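Local structure of dehalogenase-like hydrolase (Ralstonia solanacearum, 3UMB) at residues A[110-116]-A[223-227]; A[161-165]-A[190-194]. The protein probably catalyses the hydrolytic dehalogenation of small (S)-2-haloalkanoic acids, giving the corresponding (R)-2-hydroxyalkanoic acids and a halide ion. All blocks are in the same frame, centred on the assembly; numbering follows the deposited sequence.

Interaction 1: residues A[110-116]-A[223-227]; sequences QLREMGL and LQFVQ
Apolar side chains join two helices in this contact: L111, M114 and L116, at the end of helix 104-112 and in the turn after it, meet L223 and V226 of the C-terminal helix 219-227. No hydrogen bond crosses it, and the backbones stay well apart, L111 CA and L223 CA being 7.4 Å from each other. L111 packs mainly through its methyl CD2, which lies 3.6 Å from L223 CD1 and also touches V226 CG2. The two leucines point in opposite senses and lie alongside each other; L223 reaches across because its CG is anti to the backbone N (chi1 -160°). Its other methyl, CD2, sits over the flat face of the Q110 amide, 3.4 Å from Q110 CD, while Q110 NE2 is turned back in a weak bond to P106 O of its own helix.

The chain leaves helix 104-112 through a Schellman motif, with G115 as the C-prime residue at positive phi. G115 N bonds to R112 O at 3.2 Å, and L116 N makes a weaker bond to L111 O. This turn brings L116 back toward the interface, where its CD1 packs 3.9 Å from V226 CG1. The selenomethionine M114 places SE 3.8 Å from Q227 CG, and the bend at chi3 (-53°) then carries CE to within 4.0 Å of the same V226 CG1. Q110, M114 and Q227 form the exposed margin of the contact, while L111, L116 and L223 are buried. V226 and F225 also rest on L176 of strand 175-179 in the parallel sheet of the HAD core.

Interaction 2: residues A[161-165]-A[190-194]; sequences YALAP and WHGFT
The imidazole of H191 carries Y161 CB over one face: the carbon stands 3.7 Å from the ring centroid and only 12° off the normal, a clear CH-pi contact. At the rim of the F193 ring, close to its plane, lies Y161 O, 3.7 Å from F193 CZ; P165 CD reaches that same F193 CZ obliquely at 3.8 Å. The Y161 ring runs on past the imidazole, the planes tilted by 34°, and its OH is hydrogen-bonded to D184 in helix 182-191. With its CG anti to the backbone N (chi1 -171°), H191 extends beyond Y161 CB, and its NE2 comes to 3.8 Å from the backbone N of A162.

Between the two aromatic residues helix 182-191 ends in a Schellman motif with G192 at positive phi and F193 N bonded back to A188 O. The chain then turns into strand 194-198, so H191 and F193 hold the end of one helix and the start of the next strand against the 161-165 segment. F193 also lies on I175 and F177 of the neighbouring strand 175-179.

Y161 O accepts a hydrogen bond from A164 N at 3.1 Å, and the F193 ring edge supplies a weak, mainly electrostatic C-H contact to the same oxygen. H191 NE2 is buried without a polar partner, and the side chain lies about 3 Å from a bound sodium ion; together these would probably disfavour a protonated imidazole.

In the fold
Interaction 2 is nested along the chain inside the loop closed by interaction 1. Their centres are 20 Å apart and their nearest atoms about 4 Å, yet they do not touch. Strand 175-179 connects them: V226 of interaction 1 rests on L176, whereas F193 of interaction 2 packs on I175 and F177. That alternation is consistent with the contacts lying on opposite faces of the parallel sheet, as in an alpha/beta Rossmann-like HAD core. Interaction 1 is peripheral, about 21 Å from the chain centre, against 15 Å for interaction 2. Both lie away from the magnesium sites at D42 and D46 and at A77 and N80.

Interaction 1: residues A[110-116]-A[223-227]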
ATOM      1  N   GLN A 110      12.633 -27.864 -16.990  1.00 56.58           N
ATOM      2  CA  GLN A 110      12.538 -27.593 -18.449  1.00 56.74           C
ATOM      3  C   GLN A 110      13.158 -26.231 -18.887  1.00 56.65           C
ATOM      4  O   GLN A 110      13.393 -25.996 -20.067  1.00 55.72           O
ATOM      5  CB  GLN A 110      11.080 -27.696 -18.927  1.00 57.18           C
ATOM      6  CG  GLN A 110      10.600 -29.141 -19.228  1.00 58.45           C
ATOM      7  CD  GLN A 110       9.110 -29.370 -18.894  1.00 60.26           C
ATOM      8  OE1 GLN A 110       8.261 -29.382 -19.787  1.00 61.58           O
ATOM      9  NE2 GLN A 110       8.796 -29.547 -17.600  1.00 60.45           N
ATOM     10  N   LEU A 111      13.400 -25.345 -17.912  1.00 57.01           N
ATOM     11  CA  LEU A 111      14.073 -24.041 -18.114  1.00 56.83           C
ATOM     12  C   LEU A 111      15.582 -24.143 -17.849  1.00 56.98           C
ATOM     13  O   LEU A 111      16.374 -23.648 -18.643  1.00 56.54           O
ATOM     14  CB  LEU A 111      13.479 -22.959 -17.191  1.00 56.70           C
ATOM     15  CG  LEU A 111      11.973 -22.675 -17.246  1.00 55.48           C
ATOM     16  CD1 LEU A 111      11.549 -21.879 -16.005  1.00 54.36           C
ATOM     17  CD2 LEU A 111      11.618 -21.958 -18.536  1.00 55.18           C
ATOM     18  N   ARG A 112      15.962 -24.749 -16.718  1.00 57.39           N
ATOM     19  CA  ARG A 112      17.367 -25.024 -16.410  1.00 58.19           C
ATOM     20  C   ARG A 112      17.985 -25.786 -17.566  1.00 58.92           C
ATOM     21  O   ARG A 112      19.112 -25.499 -17.988  1.00 58.65           O
ATOM     22  CB  ARG A 112      17.513 -25.884 -15.149  1.00 58.29           C
ATOM     23  CG  ARG A 112      17.299 -25.155 -13.860  1.00 58.68           C
ATOM     24  CD  ARG A 112      18.499 -25.310 -12.961  1.00 60.32           C
ATOM     25  NE  ARG A 112      19.643 -24.537 -13.470  1.00 61.97           N
ATOM     26  CZ  ARG A 112      20.871 -24.554 -12.946  1.00 62.52           C
ATOM     27  NH1 ARG A 112      21.831 -23.806 -13.493  1.00 63.22           N
ATOM     28  NH2 ARG A 112      21.150 -25.310 -11.878  1.00 61.46           N
ATOM     29  N   GLU A 113      17.216 -26.753 -18.084  1.00 59.69           N
ATOM     30  CA  GLU A 113      17.687 -27.615 -19.156  1.00 60.05           C
ATOM     31  C   GLU A 113      17.765 -26.848 -20.481  1.00 59.36           C
ATOM     32  O   GLU A 113      18.692 -27.088 -21.261  1.00 59.82           O
ATOM     33  CB  GLU A 113      16.846 -28.914 -19.254  1.00 60.73           C
ATOM     34  CG  GLU A 113      16.750 -29.797 -17.942  1.00 62.31           C
ATOM     35  CD  GLU A 113      17.619 -29.314 -16.734  1.00 64.71           C
ATOM     36  OE1 GLU A 113      17.100 -29.249 -15.571  1.00 63.99           O
ATOM     37  OE2 GLU A 113      18.825 -29.014 -16.946  1.00 65.92           O
HETATM   38  N   MSE A 114      16.855 -25.901 -20.732  1.00 58.36           N
HETATM   39  CA  MSE A 114      17.001 -25.024 -21.932  1.00 57.50           C
HETATM   40  C   MSE A 114      17.992 -23.845 -21.736  1.00 54.82           C
HETATM   41  O   MSE A 114      17.904 -22.824 -22.429  1.00 53.84           O
HETATM   42  CB  MSE A 114      15.641 -24.554 -22.495  1.00 58.71           C
HETATM   43  CG  MSE A 114      14.678 -23.965 -21.486  1.00 62.27           C
HETATM   44 SE   MSE A 114      12.903 -23.569 -22.211  1.00 73.58          SE
HETATM   45  CE  MSE A 114      13.396 -22.449 -23.783  1.00 69.87           C
ATOM     46  N   GLY A 115      18.929 -24.019 -20.792  1.00 52.15           N
ATOM     47  CA  GLY A 115      20.152 -23.197 -20.681  1.00 50.05           C
ATOM     48  C   GLY A 115      19.973 -21.868 -19.960  1.00 48.06           C
ATOM     49  O   GLY A 115      20.671 -20.877 -20.272  1.00 46.67           O
ATOM     50  N   LEU A 116      19.035 -21.864 -18.999  1.00 45.60           N
ATOM     51  CA  LEU A 116      18.576 -20.627 -18.349  1.00 43.24           C
ATOM     52  C   LEU A 116      18.966 -20.585 -16.883  1.00 41.32           C
ATOM     53  O   LEU A 116      18.566 -21.444 -16.098  1.00 41.25           O
ATOM     54  CB  LEU A 116      17.071 -20.389 -18.566  1.00 42.66           C
ATOM     55  CG  LEU A 116      16.677 -19.898 -19.972  1.00 41.99           C
ATOM     56  CD1 LEU A 116      15.170 -19.738 -20.082  1.00 40.28           C
ATOM     57  CD2 LEU A 116      17.394 -18.601 -20.429  1.00 41.08           C
ATOM     58  N   LEU A 223       6.222 -21.607 -18.572  1.00 45.39           N
ATOM     59  CA  LEU A 223       6.962 -22.531 -19.457  1.00 46.43           C
ATOM     60  C   LEU A 223       6.473 -22.423 -20.898  1.00 47.35           C
ATOM     61  O   LEU A 223       7.291 -22.249 -21.810  1.00 47.78           O
ATOM     62  CB  LEU A 223       6.818 -23.971 -18.961  1.00 46.61           C
ATOM     63  CG  LEU A 223       7.846 -25.010 -19.432  1.00 47.81           C
ATOM     64  CD1 LEU A 223       9.306 -24.529 -19.363  1.00 46.25           C
ATOM     65  CD2 LEU A 223       7.665 -26.318 -18.624  1.00 49.77           C
ATOM     66  N   GLN A 224       5.151 -22.506 -21.101  1.00 48.08           N
ATOM     67  CA  GLN A 224       4.566 -22.387 -22.445  1.00 48.89           C
ATOM     68  C   GLN A 224       5.251 -21.200 -23.121  1.00 48.89           C
ATOM     69  O   GLN A 224       5.827 -21.322 -24.195  1.00 48.94           O
ATOM     70  CB  GLN A 224       3.043 -22.114 -22.403  1.00 49.45           C
ATOM     71  CG  GLN A 224       2.049 -23.261 -22.702  1.00 51.75           C
ATOM     72  CD  GLN A 224       0.558 -22.754 -22.918  1.00 55.36           C
ATOM     73  OE1 GLN A 224      -0.178 -22.434 -21.958  1.00 55.33           O
ATOM     74  NE2 GLN A 224       0.132 -22.700 -24.189  1.00 55.04           N
ATOM     75  N   PHE A 225       5.207 -20.060 -22.427  1.00 48.79           N
ATOM     76  CA  PHE A 225       5.529 -18.740 -22.991  1.00 48.19           C
ATOM     77  C   PHE A 225       6.992 -18.572 -23.368  1.00 48.72           C
ATOM     78  O   PHE A 225       7.304 -17.973 -24.408  1.00 48.53           O
ATOM     79  CB  PHE A 225       5.089 -17.650 -21.988  1.00 47.93           C
ATOM     80  CG  PHE A 225       5.803 -16.333 -22.132  1.00 45.00           C
ATOM     81  CD1 PHE A 225       5.267 -15.316 -22.909  1.00 42.96           C
ATOM     82  CD2 PHE A 225       6.985 -16.097 -21.453  1.00 44.28           C
ATOM     83  CE1 PHE A 225       5.912 -14.102 -23.029  1.00 42.77           C
ATOM     84  CE2 PHE A 225       7.636 -14.864 -21.566  1.00 43.11           C
ATOM     85  CZ  PHE A 225       7.099 -13.879 -22.354  1.00 42.49           C
ATOM     86  N   VAL A 226       7.876 -19.065 -22.507  1.00 48.98           N
ATOM     87  CA  VAL A 226       9.309 -19.018 -22.772  1.00 49.89           C
ATOM     88  C   VAL A 226       9.597 -19.813 -24.073  1.00 50.78           C
ATOM     89  O   VAL A 226      10.078 -19.255 -25.082  1.00 50.40           O
ATOM     90  CB  VAL A 226      10.141 -19.614 -21.573  1.00 49.96           C
ATOM     91  CG1 VAL A 226      11.642 -19.425 -21.816  1.00 49.76           C
ATOM     92  CG2 VAL A 226       9.748 -18.975 -20.244  1.00 48.38           C
ATOM     93  N   GLN A 227       9.241 -21.106 -24.039  1.00 51.66           N
ATOM     94  CA  GLN A 227       9.429 -22.022 -25.179  1.00 52.31           C
ATOM     95  C   GLN A 227       8.980 -21.392 -26.520  1.00 52.45           C
ATOM     96  O   GLN A 227       9.680 -21.530 -27.517  1.00 52.81           O
ATOM     97  CB  GLN A 227       8.772 -23.391 -24.894  1.00 52.52           C
ATOM     98  CG  GLN A 227       9.624 -24.284 -23.953  1.00 52.83           C
ATOM     99  CD  GLN A 227       8.837 -25.392 -23.221  1.00 55.21           C
ATOM    100  OE1 GLN A 227       7.602 -25.394 -23.189  1.00 57.38           O
ATOM    101  NE2 GLN A 227       9.568 -26.341 -22.624  1.00 55.74           N
TER

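Interaction 2: residues A[161-165]-A[190-194]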
ATOM      1  N   TYR A 161      14.421  -3.733  -7.452  1.00 20.02           N
ATOM      2  CA  TYR A 161      14.429  -4.338  -8.792  1.00 20.55           C
ATOM      3  C   TYR A 161      15.879  -4.427  -9.324  1.00 20.82           C
ATOM      4  O   TYR A 161      16.308  -5.475  -9.855  1.00 20.90           O
ATOM      5  CB  TYR A 161      13.500  -3.593  -9.763  1.00 21.14           C
ATOM      6  CG  TYR A 161      12.010  -3.785  -9.457  1.00 19.74           C
ATOM      7  CD1 TYR A 161      11.433  -5.079  -9.406  1.00 19.84           C
ATOM      8  CD2 TYR A 161      11.183  -2.698  -9.248  1.00 18.55           C
ATOM      9  CE1 TYR A 161      10.063  -5.276  -9.097  1.00 15.84           C
ATOM     10  CE2 TYR A 161       9.797  -2.876  -8.947  1.00 19.17           C
ATOM     11  CZ  TYR A 161       9.251  -4.171  -8.874  1.00 18.77           C
ATOM     12  OH  TYR A 161       7.902  -4.320  -8.597  1.00 20.46           O
ATOM     13  N   ALA A 162      16.663  -3.379  -9.074  1.00 19.75           N
ATOM     14  CA  ALA A 162      18.007  -3.335  -9.588  1.00 19.81           C
ATOM     15  C   ALA A 162      18.880  -4.469  -9.116  1.00 19.98           C
ATOM     16  O   ALA A 162      19.885  -4.720  -9.755  1.00 21.10           O
ATOM     17  CB  ALA A 162      18.696  -2.011  -9.302  1.00 18.76           C
ATOM     18  N   LEU A 163      18.532  -5.137  -8.028  1.00 20.44           N
ATOM     19  CA  LEU A 163      19.367  -6.226  -7.547  1.00 22.31           C
ATOM     20  C   LEU A 163      19.568  -7.331  -8.618  1.00 22.81           C
ATOM     21  O   LEU A 163      20.623  -7.953  -8.661  1.00 23.49           O
ATOM     22  CB  LEU A 163      18.862  -6.831  -6.198  1.00 21.61           C
ATOM     23  CG  LEU A 163      18.970  -5.997  -4.906  1.00 20.52           C
ATOM     24  CD1 LEU A 163      18.082  -6.546  -3.773  1.00 16.49           C
ATOM     25  CD2 LEU A 163      20.394  -5.866  -4.440  1.00 20.41           C
ATOM     26  N   ALA A 164      18.582  -7.569  -9.474  1.00 23.83           N
ATOM     27  CA  ALA A 164      18.649  -8.765 -10.326  1.00 24.26           C
ATOM     28  C   ALA A 164      19.541  -8.546 -11.538  1.00 24.42           C
ATOM     29  O   ALA A 164      20.414  -9.359 -11.781  1.00 24.27           O
ATOM     30  CB  ALA A 164      17.294  -9.274 -10.703  1.00 24.27           C
ATOM     31  N   PRO A 165      19.393  -7.423 -12.253  1.00 24.96           N
ATOM     32  CA  PRO A 165      20.431  -7.168 -13.248  1.00 26.01           C
ATOM     33  C   PRO A 165      21.850  -7.269 -12.675  1.00 27.94           C
ATOM     34  O   PRO A 165      22.699  -7.902 -13.313  1.00 27.96           O
ATOM     35  CB  PRO A 165      20.100  -5.777 -13.736  1.00 25.74           C
ATOM     36  CG  PRO A 165      18.569  -5.775 -13.664  1.00 24.64           C
ATOM     37  CD  PRO A 165      18.309  -6.431 -12.346  1.00 25.41           C
ATOM     38  N   TRP A 190       7.952  -1.543 -15.575  1.00 23.81           N
ATOM     39  CA  TRP A 190       8.438  -0.152 -15.512  1.00 22.64           C
ATOM     40  C   TRP A 190       9.964  -0.162 -15.409  1.00 22.89           C
ATOM     41  O   TRP A 190      10.636   0.614 -16.004  1.00 23.58           O
ATOM     42  CB  TRP A 190       7.876   0.584 -14.253  1.00 22.15           C
ATOM     43  CG  TRP A 190       6.485   1.171 -14.355  1.00 19.54           C
ATOM     44  CD1 TRP A 190       5.828   1.576 -15.493  1.00 19.22           C
ATOM     45  CD2 TRP A 190       5.598   1.482 -13.263  1.00 18.61           C
ATOM     46  NE1 TRP A 190       4.581   2.062 -15.180  1.00 19.01           N
ATOM     47  CE2 TRP A 190       4.428   2.039 -13.818  1.00 19.89           C
ATOM     48  CE3 TRP A 190       5.669   1.312 -11.874  1.00 17.41           C
ATOM     49  CZ2 TRP A 190       3.354   2.418 -13.038  1.00 17.48           C
ATOM     50  CZ3 TRP A 190       4.593   1.690 -11.104  1.00 15.38           C
ATOM     51  CH2 TRP A 190       3.456   2.239 -11.686  1.00 14.64           C
ATOM     52  N   HIS A 191      10.524  -1.038 -14.626  1.00 24.55           N
ATOM     53  CA  HIS A 191      11.979  -1.041 -14.492  1.00 25.90           C
ATOM     54  C   HIS A 191      12.696  -1.465 -15.784  1.00 26.52           C
ATOM     55  O   HIS A 191      13.857  -1.153 -15.982  1.00 26.68           O
ATOM     56  CB  HIS A 191      12.378  -1.948 -13.347  1.00 25.92           C
ATOM     57  CG  HIS A 191      13.830  -1.864 -12.967  1.00 25.73           C
ATOM     58  ND1 HIS A 191      14.367  -0.772 -12.322  1.00 24.36           N
ATOM     59  CD2 HIS A 191      14.845  -2.743 -13.124  1.00 25.42           C
ATOM     60  CE1 HIS A 191      15.647  -0.993 -12.080  1.00 26.24           C
ATOM     61  NE2 HIS A 191      15.965  -2.180 -12.561  1.00 25.42           N
ATOM     62  N   GLY A 192      11.982  -2.156 -16.664  1.00 27.43           N
ATOM     63  CA  GLY A 192      12.504  -2.569 -17.972  1.00 27.95           C
ATOM     64  C   GLY A 192      12.696  -4.080 -18.162  1.00 27.07           C
ATOM     65  O   GLY A 192      13.360  -4.475 -19.117  1.00 28.10           O
ATOM     66  N   PHE A 193      12.175  -4.918 -17.269  1.00 25.84           N
ATOM     67  CA  PHE A 193      12.243  -6.381 -17.471  1.00 25.84           C
ATOM     68  C   PHE A 193      11.224  -6.832 -18.480  1.00 25.79           C
ATOM     69  O   PHE A 193      10.221  -6.171 -18.710  1.00 25.06           O
ATOM     70  CB  PHE A 193      11.919  -7.188 -16.214  1.00 25.49           C
ATOM     71  CG  PHE A 193      12.859  -6.971 -15.074  1.00 25.64           C
ATOM     72  CD1 PHE A 193      13.983  -7.769 -14.915  1.00 23.89           C
ATOM     73  CD2 PHE A 193      12.602  -5.977 -14.119  1.00 25.22           C
ATOM     74  CE1 PHE A 193      14.853  -7.572 -13.843  1.00 22.90           C
ATOM     75  CE2 PHE A 193      13.444  -5.799 -13.051  1.00 23.05           C
ATOM     76  CZ  PHE A 193      14.581  -6.605 -12.904  1.00 22.39           C
ATOM     77  N   THR A 194      11.470  -7.998 -19.056  1.00 26.18           N
ATOM     78  CA  THR A 194      10.399  -8.740 -19.714  1.00 26.66           C
ATOM     79  C   THR A 194       9.705  -9.421 -18.564  1.00 26.26           C
ATOM     80  O   THR A 194      10.346 -10.124 -17.786  1.00 26.62           O
ATOM     81  CB  THR A 194      10.914  -9.863 -20.674  1.00 26.95           C
ATOM     82  OG1 THR A 194      11.845  -9.310 -21.611  1.00 28.21           O
ATOM     83  CG2 THR A 194       9.733 -10.511 -21.420  1.00 27.62           C
TER